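Local coordinates for glutathione synthetase-like effector 30 (Gpa-GSS30-apo) (Globodera pallida, PDB 5OET), which is a glutathione synthetase-like effector of a plant-parasitic nematode, derived from a housekeeping ATP-dependent ligase and probably turned to a new function, at residues 280-285 with 289-294; 62-67 with 258-263; 105-110 with 375-380; 94-99 with 471-476. All coordinates share one frame; numbering follows the deposited sequence.

Interactions 2, 3 and 4 are buried and apolar, whereas interaction 1 is only partly buried, lies farthest from the centre of the chain and sets two arginines beside an isoleucine. Interactions 1 and 2 touch, because Phe281 leans on Met259, Ser262 and Arg263 of helix 259-270, and both border the second subunit. Interactions 3 and 4, their centres about 17 Å apart, share helix 98-119: interaction 4 packs the strand leading into it against strand 469-484 of the same curled sheet, and interaction 3 packs its middle against another helix. Interactions 2 and 4 reach that same sheet. Aromatic edges meet aliphatic groups in 2 and 4, while 3 relies on small and branched aliphatic residues.

Interaction 1: 280-285 with 289-294; sequences RFITIT and NRLKRD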
loop_
_atom_site.group_PDB
_atom_site.type_symbol
_atom_site.label_atom_id
_atom_site.label_comp_id
_atom_site.label_asym_id
_atom_site.label_seq_id
_atom_site.Cartn_x
_atom_site.Cartn_y
_atom_site.Cartn_z
ATOM N N ARG A 280 -6.972 17.146 10.662
ATOM C CA ARG A 280 -6.441 16.878 11.978
ATOM C C ARG A 280 -7.039 15.604 12.537
ATOM O O ARG A 280 -8.239 15.495 12.660
ATOM C CB ARG A 280 -6.694 18.082 12.881
ATOM C CG ARG A 280 -6.060 19.350 12.354
ATOM C CD ARG A 280 -4.531 19.344 12.483
ATOM N NE ARG A 280 -4.118 20.420 13.398
ATOM C CZ ARG A 280 -3.717 20.281 14.664
ATOM N NH1 ARG A 280 -3.595 19.098 15.253
ATOM N NH2 ARG A 280 -3.428 21.363 15.359
ATOM N N PHE A 281 -6.189 14.631 12.841
ATOM C CA PHE A 281 -6.621 13.315 13.325
ATOM C C PHE A 281 -6.593 13.275 14.835
ATOM O O PHE A 281 -5.521 13.363 15.426
ATOM C CB PHE A 281 -5.751 12.205 12.762
ATOM C CG PHE A 281 -6.121 11.839 11.376
ATOM C CD1 PHE A 281 -5.973 12.765 10.345
ATOM C CD2 PHE A 281 -6.665 10.595 11.090
ATOM C CE1 PHE A 281 -6.335 12.449 9.060
ATOM C CE2 PHE A 281 -7.025 10.271 9.800
ATOM C CZ PHE A 281 -6.858 11.201 8.781
ATOM N N ILE A 282 -7.777 13.125 15.430
ATOM C CA ILE A 282 -7.957 13.147 16.877
ATOM C C ILE A 282 -8.820 11.934 17.277
ATOM O O ILE A 282 -9.735 11.575 16.534
ATOM C CB ILE A 282 -8.571 14.529 17.301
ATOM C CG1 ILE A 282 -8.206 14.879 18.726
ATOM C CG2 ILE A 282 -10.094 14.587 17.143
ATOM C CD1 ILE A 282 -8.810 16.190 19.184
ATOM N N THR A 283 -8.533 11.281 18.404
ATOM C CA THR A 283 -9.486 10.316 18.936
ATOM C C THR A 283 -10.540 11.058 19.707
ATOM O O THR A 283 -10.352 12.212 20.075
ATOM C CB THR A 283 -8.915 9.271 19.901
ATOM O OG1 THR A 283 -8.479 9.899 21.103
ATOM C CG2 THR A 283 -7.793 8.524 19.288
ATOM N N ILE A 284 -11.642 10.365 19.967
ATOM C CA ILE A 284 -12.738 10.917 20.741
ATOM C C ILE A 284 -12.381 11.110 22.220
ATOM O O ILE A 284 -12.908 12.026 22.837
ATOM C CB ILE A 284 -14.033 10.088 20.549
ATOM C CG1 ILE A 284 -15.262 10.933 20.919
ATOM C CG2 ILE A 284 -13.988 8.782 21.331
ATOM C CD1 ILE A 284 -16.561 10.262 20.600
ATOM N N THR A 285 -11.495 10.282 22.777
ATOM C CA THR A 285 -10.968 10.522 24.151
ATOM C C THR A 285 -10.190 11.833 24.280
ATOM O O THR A 285 -10.386 12.585 25.235
ATOM C CB THR A 285 -10.035 9.388 24.633
ATOM O OG1 THR A 285 -10.732 8.149 24.541
ATOM C CG2 THR A 285 -9.620 9.582 26.092
ATOM N N ASN A 289 -10.544 17.061 25.902
ATOM C CA ASN A 289 -9.629 18.118 26.341
ATOM C C ASN A 289 -9.356 19.156 25.265
ATOM O O ASN A 289 -9.063 20.294 25.570
ATOM C CB ASN A 289 -8.289 17.515 26.751
ATOM C CG ASN A 289 -8.447 16.223 27.526
ATOM O OD1 ASN A 289 -8.048 15.141 27.039
ATOM N ND2 ASN A 289 -9.060 16.313 28.713
ATOM N N ARG A 290 -9.434 18.754 24.008
ATOM C CA ARG A 290 -8.919 19.543 22.905
ATOM C C ARG A 290 -9.998 20.162 22.045
ATOM O O ARG A 290 -9.663 20.931 21.170
ATOM C CB ARG A 290 -8.014 18.666 22.039
ATOM C CG ARG A 290 -6.786 18.142 22.793
ATOM C CD ARG A 290 -5.938 17.199 21.954
ATOM N NE ARG A 290 -5.369 17.869 20.790
ATOM C CZ ARG A 290 -4.872 17.249 19.720
ATOM N NH1 ARG A 290 -4.861 15.910 19.650
ATOM N NH2 ARG A 290 -4.397 17.960 18.693
ATOM N N LEU A 291 -11.271 19.827 22.272
ATOM C CA LEU A 291 -12.393 20.447 21.556
ATOM C C LEU A 291 -13.279 21.168 22.559
ATOM O O LEU A 291 -13.688 20.594 23.560
ATOM C CB LEU A 291 -13.236 19.416 20.808
ATOM C CG LEU A 291 -12.575 18.582 19.711
ATOM C CD1 LEU A 291 -13.463 17.457 19.215
ATOM C CD2 LEU A 291 -12.204 19.448 18.531
ATOM N N LYS A 292 -13.527 22.444 22.312
ATOM C CA LYS A 292 -14.591 23.179 22.989
ATOM C C LYS A 292 -15.377 23.913 21.920
ATOM O O LYS A 292 -15.000 23.917 20.736
ATOM C CB LYS A 292 -14.088 24.109 24.115
ATOM C CG LYS A 292 -12.735 24.792 23.922
ATOM C CD LYS A 292 -12.806 25.975 22.960
ATOM C CE LYS A 292 -11.473 26.705 22.817
ATOM N NZ LYS A 292 -11.109 27.579 23.957
ATOM N N ARG A 293 -16.510 24.457 22.325
ATOM C CA ARG A 293 -17.353 25.220 21.440
ATOM C C ARG A 293 -17.198 26.673 21.840
ATOM O O ARG A 293 -17.095 26.968 23.020
ATOM C CB ARG A 293 -18.799 24.755 21.596
ATOM C CG ARG A 293 -19.750 25.313 20.552
ATOM C CD ARG A 293 -21.093 24.597 20.605
ATOM N NE ARG A 293 -21.624 24.569 21.976
ATOM C CZ ARG A 293 -22.702 23.903 22.376
ATOM N NH1 ARG A 293 -23.453 23.205 21.528
ATOM N NH2 ARG A 293 -23.038 23.945 23.648
ATOM N N ASP A 294 -17.165 27.575 20.866
ATOM C CA ASP A 294 -17.158 29.003 21.167
ATOM C C ASP A 294 -18.505 29.405 21.764
ATOM O O ASP A 294 -19.536 29.031 21.227
ATOM C CB ASP A 294 -16.875 29.858 19.924
ATOM C CG ASP A 294 -16.205 31.203 20.272
ATOM O OD1 ASP A 294 -16.928 32.136 20.728
ATOM O OD2 ASP A 294 -14.950 31.310 20.091
#
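The guanidinium of Arg290 has Ile282 CD1 over one face, 3.8 Å above its plane and displaced toward the rim, and Arg280 NH1 at its edge. The setting is the mixed, Rossmann-like sheet of the synthetase fold: strand 279-283 runs parallel to strand 246-251, then the short helix 287-290 turns the chain into strand 291-293, the first strand of a hairpin with 300-302. Arg290 closes that helix, and the bend in its chain at CD-NE's neighbouring bond, CG-CD (chi3 64°), brings the guanidinium over Ile282 of strand 279-283. The two side chains lie alongside each other, pointing opposite ways, with Ile282 CG1 lying 3.6 Å from Arg290 NH1. A branched aliphatic chain suits this place because it can lie under both the methylenes and the flat end of an arginine.

Arg280 and Arg290 cross at about a right angle, their guanidinium planes 43° apart, and Arg280 NH1 comes within 3.7 Å of Arg290 NH2. The closeness of like charges is probably offset by Glu49 of the second subunit, whose OE1 forms a salt bridge with Arg280 NH1 and whose OE2 forms one with Arg290 NH2. Asp303 of the same chain takes Arg290 NE, so the Arg290 head is held by two carboxylates, one from each subunit, and its rotation is probably restricted. Arginine fits here because it can be bonded at several nitrogens while its face covers a hydrophobic neighbour. The same Ile282 CD1 that covers the guanidinium lies 4.5 Å from Leu291 CG.

Interaction 2: 62-67 with 258-263; sequences GLVKFV and LMLESR
Leu260 stands at about a right angle to Phe66, presenting its branch point to one corner of the ring: Leu260 CG lies 3.8 Å from Phe66 CE2. Leu260 CD2 lies against the ring, 4.1 Å from Phe66 CZ; CD1 also borders Phe66 CE2 but comes closer to Val64 CG2, at 3.8 Å. The fork of a leucine is well suited to this, since one side chain from the helix can touch two residues that are two apart on a strand. Phe66 extends toward the helix with its CG beside the backbone N (chi1 -67°), which carries the CE2 corner across to the first turn. There Met259 meets the ring at its edge, with Met259 CG 4.1 Å from Phe66 CE2. The methionine chain then bends at its next two bonds and leads its sulfur away from the strand, toward Phe281.

The axes of strand 64-67 and helix 259-263 approach to 8.9 Å, their directions 138° apart, so the helix runs obliquely to the strand, about midway between antiparallel and perpendicular. Leu59 of the second subunit packs on both Val64 and Phe66, and Asp56 of that subunit forms a salt bridge with Arg263. The apolar cluster thus adjoins the dimer interface. The arrangement is that of helix-on-sheet packing, here joining the edge of the large mixed sheet to the helix of a beta-alpha-beta unit in the Rossmann-like part of the fold.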
loop_
_atom_site.group_PDB
_atom_site.type_symbol
_atom_site.label_atom_id
_atom_site.label_comp_id
_atom_site.label_asym_id
_atom_site.label_seq_id
_atom_site.Cartn_x
_atom_site.Cartn_y
_atom_site.Cartn_z
ATOM N N GLY A 62 -2.012 -0.958 0.495
ATOM C CA GLY A 62 -2.913 -0.463 1.515
ATOM C C GLY A 62 -4.178 -1.258 1.804
ATOM O O GLY A 62 -5.034 -0.792 2.567
ATOM N N LEU A 63 -4.277 -2.468 1.249
ATOM C CA LEU A 63 -5.425 -3.338 1.519
ATOM C C LEU A 63 -5.134 -4.096 2.793
ATOM O O LEU A 63 -4.941 -5.306 2.790
ATOM C CB LEU A 63 -5.697 -4.267 0.342
ATOM C CG LEU A 63 -6.232 -3.535 -0.898
ATOM C CD1 LEU A 63 -6.360 -4.530 -2.045
ATOM C CD2 LEU A 63 -7.544 -2.819 -0.605
ATOM N N VAL A 64 -5.118 -3.340 3.883
ATOM C CA VAL A 64 -4.636 -3.806 5.162
ATOM C C VAL A 64 -5.473 -3.196 6.277
ATOM O O VAL A 64 -6.196 -2.208 6.048
ATOM C CB VAL A 64 -3.109 -3.489 5.367
ATOM C CG1 VAL A 64 -2.242 -4.405 4.505
ATOM C CG2 VAL A 64 -2.763 -2.028 5.066
ATOM N N LYS A 65 -5.391 -3.799 7.458
ATOM C CA LYS A 65 -5.950 -3.222 8.685
ATOM C C LYS A 65 -4.984 -3.432 9.853
ATOM O O LYS A 65 -4.151 -4.342 9.824
ATOM C CB LYS A 65 -7.299 -3.887 9.018
ATOM C CG LYS A 65 -7.156 -5.312 9.554
ATOM C CD LYS A 65 -8.386 -6.200 9.483
ATOM C CE LYS A 65 -9.591 -5.624 10.198
ATOM N NZ LYS A 65 -10.497 -6.730 10.636
ATOM N N PHE A 66 -5.142 -2.642 10.909
ATOM C CA PHE A 66 -4.394 -2.883 12.148
ATOM C C PHE A 66 -4.949 -4.101 12.913
ATOM O O PHE A 66 -6.156 -4.314 12.949
ATOM C CB PHE A 66 -4.404 -1.643 13.030
ATOM C CG PHE A 66 -3.652 -0.470 12.461
ATOM C CD1 PHE A 66 -2.246 -0.478 12.426
ATOM C CD2 PHE A 66 -4.326 0.661 11.994
ATOM C CE1 PHE A 66 -1.530 0.604 11.911
ATOM C CE2 PHE A 66 -3.611 1.748 11.480
ATOM C CZ PHE A 66 -2.215 1.719 11.439
ATOM N N VAL A 67 -4.060 -4.910 13.487
ATOM C CA VAL A 67 -4.443 -6.077 14.320
ATOM C C VAL A 67 -3.566 -6.147 15.585
ATOM O O VAL A 67 -2.535 -5.504 15.603
ATOM C CB VAL A 67 -4.305 -7.399 13.509
ATOM C CG1 VAL A 67 -4.710 -8.616 14.347
ATOM C CG2 VAL A 67 -5.122 -7.348 12.223
ATOM N N LEU A 258 -11.095 2.043 10.891
ATOM C CA LEU A 258 -11.323 3.015 9.833
ATOM C C LEU A 258 -10.113 3.872 9.533
ATOM O O LEU A 258 -10.120 4.559 8.530
ATOM C CB LEU A 258 -12.531 3.891 10.175
ATOM C CG LEU A 258 -13.848 3.121 10.214
ATOM C CD1 LEU A 258 -14.993 4.029 10.630
ATOM C CD2 LEU A 258 -14.144 2.514 8.862
ATOM N N MET A 259 -9.074 3.774 10.352
ATOM C CA MET A 259 -7.976 4.729 10.349
ATOM C C MET A 259 -7.274 4.868 9.008
ATOM O O MET A 259 -7.094 5.986 8.526
ATOM C CB MET A 259 -6.945 4.350 11.410
ATOM C CG MET A 259 -5.747 5.296 11.487
ATOM S SD MET A 259 -6.167 7.042 11.742
ATOM C CE MET A 259 -6.938 6.919 13.363
ATOM N N LEU A 260 -6.859 3.741 8.434
ATOM C CA LEU A 260 -6.171 3.743 7.139
ATOM C C LEU A 260 -7.052 4.093 5.965
ATOM O O LEU A 260 -6.553 4.615 4.996
ATOM C CB LEU A 260 -5.468 2.408 6.847
ATOM C CG LEU A 260 -4.343 2.114 7.816
ATOM C CD1 LEU A 260 -3.721 0.775 7.490
ATOM C CD2 LEU A 260 -3.284 3.214 7.801
ATOM N N GLU A 261 -8.336 3.794 6.032
ATOM C CA GLU A 261 -9.247 4.253 5.000
ATOM C C GLU A 261 -9.339 5.769 5.104
ATOM O O GLU A 261 -9.337 6.456 4.094
ATOM C CB GLU A 261 -10.636 3.614 5.146
ATOM C CG GLU A 261 -10.672 2.090 4.959
ATOM C CD GLU A 261 -11.972 1.464 5.468
ATOM O OE1 GLU A 261 -13.000 1.698 4.816
ATOM O OE2 GLU A 261 -12.005 0.746 6.508
ATOM N N SER A 262 -9.421 6.282 6.326
ATOM C CA SER A 262 -9.435 7.743 6.588
ATOM C C SER A 262 -8.188 8.448 6.038
ATOM O O SER A 262 -8.297 9.505 5.423
ATOM C CB SER A 262 -9.584 8.055 8.091
ATOM O OG SER A 262 -10.924 7.897 8.547
ATOM N N ARG A 263 -7.021 7.846 6.241
ATOM C CA ARG A 263 -5.769 8.415 5.781
ATOM C C ARG A 263 -5.678 8.415 4.288
ATOM O O ARG A 263 -5.108 9.325 3.695
ATOM C CB ARG A 263 -4.598 7.633 6.342
ATOM C CG ARG A 263 -4.447 7.764 7.850
ATOM C CD ARG A 263 -3.780 9.054 8.199
ATOM N NE ARG A 263 -3.414 9.100 9.603
ATOM C CZ ARG A 263 -3.048 10.201 10.255
ATOM N NH1 ARG A 263 -3.008 11.380 9.638
ATOM N NH2 ARG A 263 -2.725 10.119 11.545
#

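Interaction 3: 105-110 with 375-380; sequences VDVQKA and EAIRKV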
loop_
_atom_site.group_PDB
_atom_site.type_symbol
_atom_site.label_atom_id
_atom_site.label_comp_id
_atom_site.label_asym_id
_atom_site.label_seq_id
_atom_site.Cartn_x
_atom_site.Cartn_y
_atom_site.Cartn_z
ATOM N N VAL A 105 -26.580 1.332 -9.688
ATOM C CA VAL A 105 -25.869 2.579 -9.902
ATOM C C VAL A 105 -26.839 3.702 -10.227
ATOM O O VAL A 105 -26.703 4.768 -9.673
ATOM C CB VAL A 105 -24.812 2.434 -11.017
ATOM C CG1 VAL A 105 -24.337 3.789 -11.533
ATOM C CG2 VAL A 105 -23.645 1.605 -10.497
ATOM N N ASP A 106 -27.811 3.451 -11.103
ATOM C CA ASP A 106 -28.739 4.487 -11.567
ATOM C C ASP A 106 -29.689 5.026 -10.490
ATOM O O ASP A 106 -30.102 6.179 -10.564
ATOM C CB ASP A 106 -29.586 3.981 -12.758
ATOM C CG ASP A 106 -28.778 3.830 -14.057
ATOM O OD1 ASP A 106 -27.757 4.551 -14.226
ATOM O OD2 ASP A 106 -29.168 2.976 -14.907
ATOM N N VAL A 107 -30.044 4.197 -9.511
ATOM C CA VAL A 107 -31.040 4.580 -8.507
ATOM C C VAL A 107 -30.418 5.327 -7.309
ATOM O O VAL A 107 -31.144 5.869 -6.453
ATOM C CB VAL A 107 -31.877 3.352 -8.063
ATOM C CG1 VAL A 107 -31.125 2.457 -7.080
ATOM C CG2 VAL A 107 -33.213 3.792 -7.499
ATOM N N GLN A 108 -29.082 5.383 -7.263
ATOM C CA GLN A 108 -28.374 5.979 -6.128
ATOM C C GLN A 108 -28.726 7.437 -5.920
ATOM O O GLN A 108 -28.952 7.846 -4.797
ATOM C CB GLN A 108 -26.846 5.819 -6.257
ATOM C CG GLN A 108 -26.091 6.022 -4.942
ATOM C CD GLN A 108 -26.567 5.095 -3.812
ATOM O OE1 GLN A 108 -26.411 5.416 -2.636
ATOM N NE2 GLN A 108 -27.156 3.937 -4.167
ATOM N N LYS A 109 -28.797 8.214 -6.994
ATOM C CA LYS A 109 -29.224 9.622 -6.898
ATOM C C LYS A 109 -30.597 9.738 -6.188
ATOM O O LYS A 109 -30.758 10.504 -5.232
ATOM C CB LYS A 109 -29.263 10.252 -8.294
ATOM C CG LYS A 109 -29.329 11.767 -8.331
ATOM C CD LYS A 109 -29.836 12.256 -9.688
ATOM C CE LYS A 109 -30.201 13.736 -9.677
ATOM N NZ LYS A 109 -28.999 14.622 -9.568
ATOM N N ALA A 110 -31.562 8.943 -6.645
ATOM C CA ALA A 110 -32.894 8.872 -6.027
ATOM C C ALA A 110 -32.847 8.446 -4.565
ATOM O O ALA A 110 -33.589 8.956 -3.721
ATOM C CB ALA A 110 -33.767 7.897 -6.800
ATOM N N GLU A 375 -40.446 5.316 -8.667
ATOM C CA GLU A 375 -40.725 3.974 -9.224
ATOM C C GLU A 375 -39.468 3.110 -9.277
ATOM O O GLU A 375 -39.503 1.933 -8.925
ATOM C CB GLU A 375 -41.372 4.068 -10.606
ATOM C CG GLU A 375 -42.745 4.730 -10.575
ATOM C CD GLU A 375 -43.545 4.566 -11.868
ATOM O OE1 GLU A 375 -42.948 4.189 -12.911
ATOM O OE2 GLU A 375 -44.787 4.817 -11.846
ATOM N N ALA A 376 -38.367 3.716 -9.709
ATOM C CA ALA A 376 -37.024 3.122 -9.615
ATOM C C ALA A 376 -36.731 2.579 -8.237
ATOM O O ALA A 376 -36.232 1.463 -8.118
ATOM C CB ALA A 376 -35.958 4.136 -9.995
ATOM N N ILE A 377 -37.027 3.372 -7.207
ATOM C CA ILE A 377 -36.906 2.937 -5.808
ATOM C C ILE A 377 -37.860 1.785 -5.466
ATOM O O ILE A 377 -37.445 0.848 -4.800
ATOM C CB ILE A 377 -37.131 4.096 -4.813
ATOM C CG1 ILE A 377 -35.972 5.080 -4.902
ATOM C CG2 ILE A 377 -37.224 3.589 -3.377
ATOM C CD1 ILE A 377 -36.160 6.333 -4.075
ATOM N N ARG A 378 -39.120 1.846 -5.906
ATOM C CA ARG A 378 -40.058 0.770 -5.616
ATOM C C ARG A 378 -39.599 -0.555 -6.188
ATOM O O ARG A 378 -39.779 -1.570 -5.534
ATOM C CB ARG A 378 -41.472 1.091 -6.092
ATOM C CG ARG A 378 -42.158 2.237 -5.356
ATOM C CD ARG A 378 -42.392 1.927 -3.897
ATOM N NE ARG A 378 -43.259 2.881 -3.217
ATOM C CZ ARG A 378 -43.551 2.837 -1.915
ATOM N NH1 ARG A 378 -43.047 1.885 -1.134
ATOM N NH2 ARG A 378 -44.364 3.749 -1.378
ATOM N N LYS A 379 -39.007 -0.551 -7.389
ATOM C CA LYS A 379 -38.484 -1.790 -8.035
ATOM C C LYS A 379 -37.512 -2.614 -7.162
ATOM O O LYS A 379 -37.548 -3.845 -7.195
ATOM C CB LYS A 379 -37.790 -1.470 -9.365
ATOM C CG LYS A 379 -38.586 -1.728 -10.628
ATOM C CD LYS A 379 -37.993 -0.941 -11.812
ATOM C CE LYS A 379 -38.188 -1.602 -13.185
ATOM N NZ LYS A 379 -39.617 -1.657 -13.644
ATOM N N VAL A 380 -36.655 -1.934 -6.394
ATOM C CA VAL A 380 -35.630 -2.607 -5.551
ATOM C C VAL A 380 -36.046 -2.895 -4.097
ATOM O O VAL A 380 -35.299 -3.558 -3.376
ATOM C CB VAL A 380 -34.279 -1.826 -5.538
ATOM C CG1 VAL A 380 -33.857 -1.447 -6.956
ATOM C CG2 VAL A 380 -34.359 -0.575 -4.672
#
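One methyl of Val107 projects from helix 98-119 into a shallow hollow on helix 373-380. The hollow is bounded by Ala376 CB, 3.7 Å from Val107 CG2, and by Ile377 CG1, 4.0 Å from the same methyl, with the backbone between the two residues as its floor. With chi1 at 78°, which places CG1 between the backbone N and the carbonyl carbon, Val107 CG2 falls anti to the nitrogen and reaches across the gap. Alanine fits the rim because its short side chain lets the helices close until the CA atoms of Val107 and Ala376 are 6.3 Å apart.

The second bump points the other way. Ile377 sends its longer branch between Val107 and Ala110, and its CD1 settles 3.9 Å from Ala110 CB. The small side chain of Ala110 again accepts the larger neighbour. Leu114, a turn farther along helix 98-119, and Phe365 from a loop also touch Ile377, while Tyr169 of the large mixed sheet lies against Val107.

With axes 9.5 Å apart and directions 119° apart, this is a steeply crossed helix-helix contact. It joins the helix lying on the large sheet to the helix that precedes the small four-stranded antiparallel sheet, consistent with the ATP-grasp architecture of eukaryotic glutathione synthetases.

Interaction 4: 94-99 with 471-476; sequences SPFPRK and ATPELG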
loop_
_atom_site.group_PDB
_atom_site.type_symbol
_atom_site.label_atom_id
_atom_site.label_comp_id
_atom_site.label_asym_id
_atom_site.label_seq_id
_atom_site.Cartn_x
_atom_site.Cartn_y
_atom_site.Cartn_z
ATOM N N SER A 94 -16.114 -11.735 -8.951
ATOM C CA SER A 94 -17.266 -12.636 -9.062
ATOM C C SER A 94 -18.172 -12.106 -10.165
ATOM O O SER A 94 -18.292 -10.888 -10.315
ATOM C CB SER A 94 -18.038 -12.710 -7.742
ATOM O OG SER A 94 -17.293 -13.408 -6.748
ATOM N N PRO A 95 -18.793 -13.006 -10.947
ATOM C CA PRO A 95 -19.693 -12.533 -12.003
ATOM C C PRO A 95 -20.981 -11.919 -11.445
ATOM O O PRO A 95 -21.475 -12.337 -10.396
ATOM C CB PRO A 95 -19.993 -13.788 -12.817
ATOM C CG PRO A 95 -19.733 -14.911 -11.882
ATOM C CD PRO A 95 -18.646 -14.469 -10.965
ATOM N N PHE A 96 -21.500 -10.923 -12.149
ATOM C CA PHE A 96 -22.672 -10.178 -11.711
ATOM C C PHE A 96 -23.385 -9.647 -12.978
ATOM O O PHE A 96 -22.721 -9.169 -13.912
ATOM C CB PHE A 96 -22.264 -9.025 -10.747
ATOM C CG PHE A 96 -23.404 -8.513 -9.892
ATOM C CD1 PHE A 96 -23.733 -9.139 -8.699
ATOM C CD2 PHE A 96 -24.172 -7.418 -10.298
ATOM C CE1 PHE A 96 -24.796 -8.687 -7.926
ATOM C CE2 PHE A 96 -25.239 -6.961 -9.528
ATOM C CZ PHE A 96 -25.546 -7.597 -8.339
ATOM N N PRO A 97 -24.729 -9.756 -13.030
ATOM C CA PRO A 97 -25.461 -9.267 -14.201
ATOM C C PRO A 97 -25.254 -7.789 -14.505
ATOM O O PRO A 97 -25.399 -6.984 -13.616
ATOM C CB PRO A 97 -26.915 -9.539 -13.827
ATOM C CG PRO A 97 -26.840 -10.766 -12.998
ATOM C CD PRO A 97 -25.582 -10.607 -12.184
ATOM N N ARG A 98 -24.923 -7.443 -15.743
ATOM C CA ARG A 98 -24.766 -6.052 -16.147
ATOM C C ARG A 98 -25.988 -5.174 -15.880
ATOM O O ARG A 98 -25.846 -4.021 -15.475
ATOM C CB ARG A 98 -24.439 -5.964 -17.637
ATOM C CG ARG A 98 -24.199 -4.552 -18.181
ATOM C CD ARG A 98 -23.630 -4.563 -19.591
ATOM N NE ARG A 98 -22.207 -4.950 -19.588
ATOM C CZ ARG A 98 -21.694 -6.132 -19.962
ATOM N NH1 ARG A 98 -22.469 -7.138 -20.397
ATOM N NH2 ARG A 98 -20.383 -6.308 -19.893
ATOM N N LYS A 99 -27.185 -5.689 -16.128
ATOM C CA LYS A 99 -28.377 -4.838 -16.054
ATOM C C LYS A 99 -28.645 -4.402 -14.632
ATOM O O LYS A 99 -28.950 -3.233 -14.396
ATOM C CB LYS A 99 -29.612 -5.495 -16.693
ATOM C CG LYS A 99 -29.668 -5.211 -18.196
ATOM C CD LYS A 99 -30.642 -6.067 -18.987
ATOM C CE LYS A 99 -30.353 -5.906 -20.472
ATOM N NZ LYS A 99 -31.590 -5.991 -21.303
ATOM N N ALA A 471 -20.270 -18.976 -3.245
ATOM C CA ALA A 471 -20.442 -17.712 -2.515
ATOM C C ALA A 471 -21.575 -16.876 -3.074
ATOM O O ALA A 471 -21.925 -17.015 -4.235
ATOM C CB ALA A 471 -19.156 -16.913 -2.556
ATOM N N THR A 472 -22.121 -15.998 -2.238
ATOM C CA THR A 472 -23.165 -15.056 -2.636
ATOM C C THR A 472 -22.563 -13.661 -2.530
ATOM O O THR A 472 -22.194 -13.252 -1.436
ATOM C CB THR A 472 -24.433 -15.133 -1.736
ATOM O OG1 THR A 472 -24.056 -15.148 -0.354
ATOM C CG2 THR A 472 -25.234 -16.373 -2.016
ATOM N N PRO A 473 -22.441 -12.939 -3.667
ATOM C CA PRO A 473 -21.972 -11.566 -3.622
ATOM C C PRO A 473 -23.057 -10.566 -3.172
ATOM O O PRO A 473 -24.251 -10.853 -3.255
ATOM C CB PRO A 473 -21.532 -11.296 -5.059
ATOM C CG PRO A 473 -22.378 -12.174 -5.884
ATOM C CD PRO A 473 -22.776 -13.354 -5.042
ATOM N N GLU A 474 -22.602 -9.413 -2.688
ATOM C CA GLU A 474 -23.449 -8.344 -2.189
ATOM C C GLU A 474 -22.843 -7.055 -2.728
ATOM O O GLU A 474 -21.707 -6.742 -2.437
ATOM C CB GLU A 474 -23.465 -8.337 -0.658
ATOM C CG GLU A 474 -24.494 -7.407 -0.015
ATOM C CD GLU A 474 -24.128 -6.967 1.416
ATOM O OE1 GLU A 474 -23.123 -6.215 1.606
ATOM O OE2 GLU A 474 -24.863 -7.344 2.360
ATOM N N LEU A 475 -23.622 -6.324 -3.518
ATOM C CA LEU A 475 -23.189 -5.094 -4.197
ATOM C C LEU A 475 -23.492 -3.862 -3.363
ATOM O O LEU A 475 -24.626 -3.640 -3.011
ATOM C CB LEU A 475 -23.949 -4.975 -5.512
ATOM C CG LEU A 475 -23.697 -3.790 -6.428
ATOM C CD1 LEU A 475 -22.300 -3.847 -7.035
ATOM C CD2 LEU A 475 -24.772 -3.787 -7.505
ATOM N N GLY A 476 -22.480 -3.057 -3.065
ATOM C CA GLY A 476 -22.660 -1.791 -2.341
ATOM C C GLY A 476 -22.431 -0.615 -3.269
ATOM O O GLY A 476 -21.369 -0.514 -3.874
#
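At the junction where strand 94-96 passes into helix 98-119, Phe96 turns inward onto strand 469-484 of the large, curled sheet. Strand 94-96 pairs in parallel with strand 517-524; its meeting with 469-484 is through side chains. The phenyl ring swings out with CG opposite the backbone nitrogen (chi1 -160°) and reaches two residues of strand 469-484. Pro473 lies at the ring edge, near its plane, with CG 4.4 Å from Phe96 CD1. The Leu475 and Phe96 side chains cross at about a right angle, and Leu475 CD2 comes to the ring obliquely, 3.8 Å from Phe96 CE2 and 4.0 Å from Phe96 CZ. Being two apart on an extended strand, Pro473 and Leu475 point toward the same side, and the broad, flat phenylalanine can span both.

Pro97, next in the chain, lays its CD over one face of the same ring, 3.8 Å above the plane. It occupies the N-cap position. Phe101, one turn into that helix, also touches Phe96 and Leu475, and Met500 of the adjacent strand 490-504 touches Phe96 and Pro473. Together they make a buried aromatic-aliphatic core of the kind formed where a helix packs across a beta-sheet.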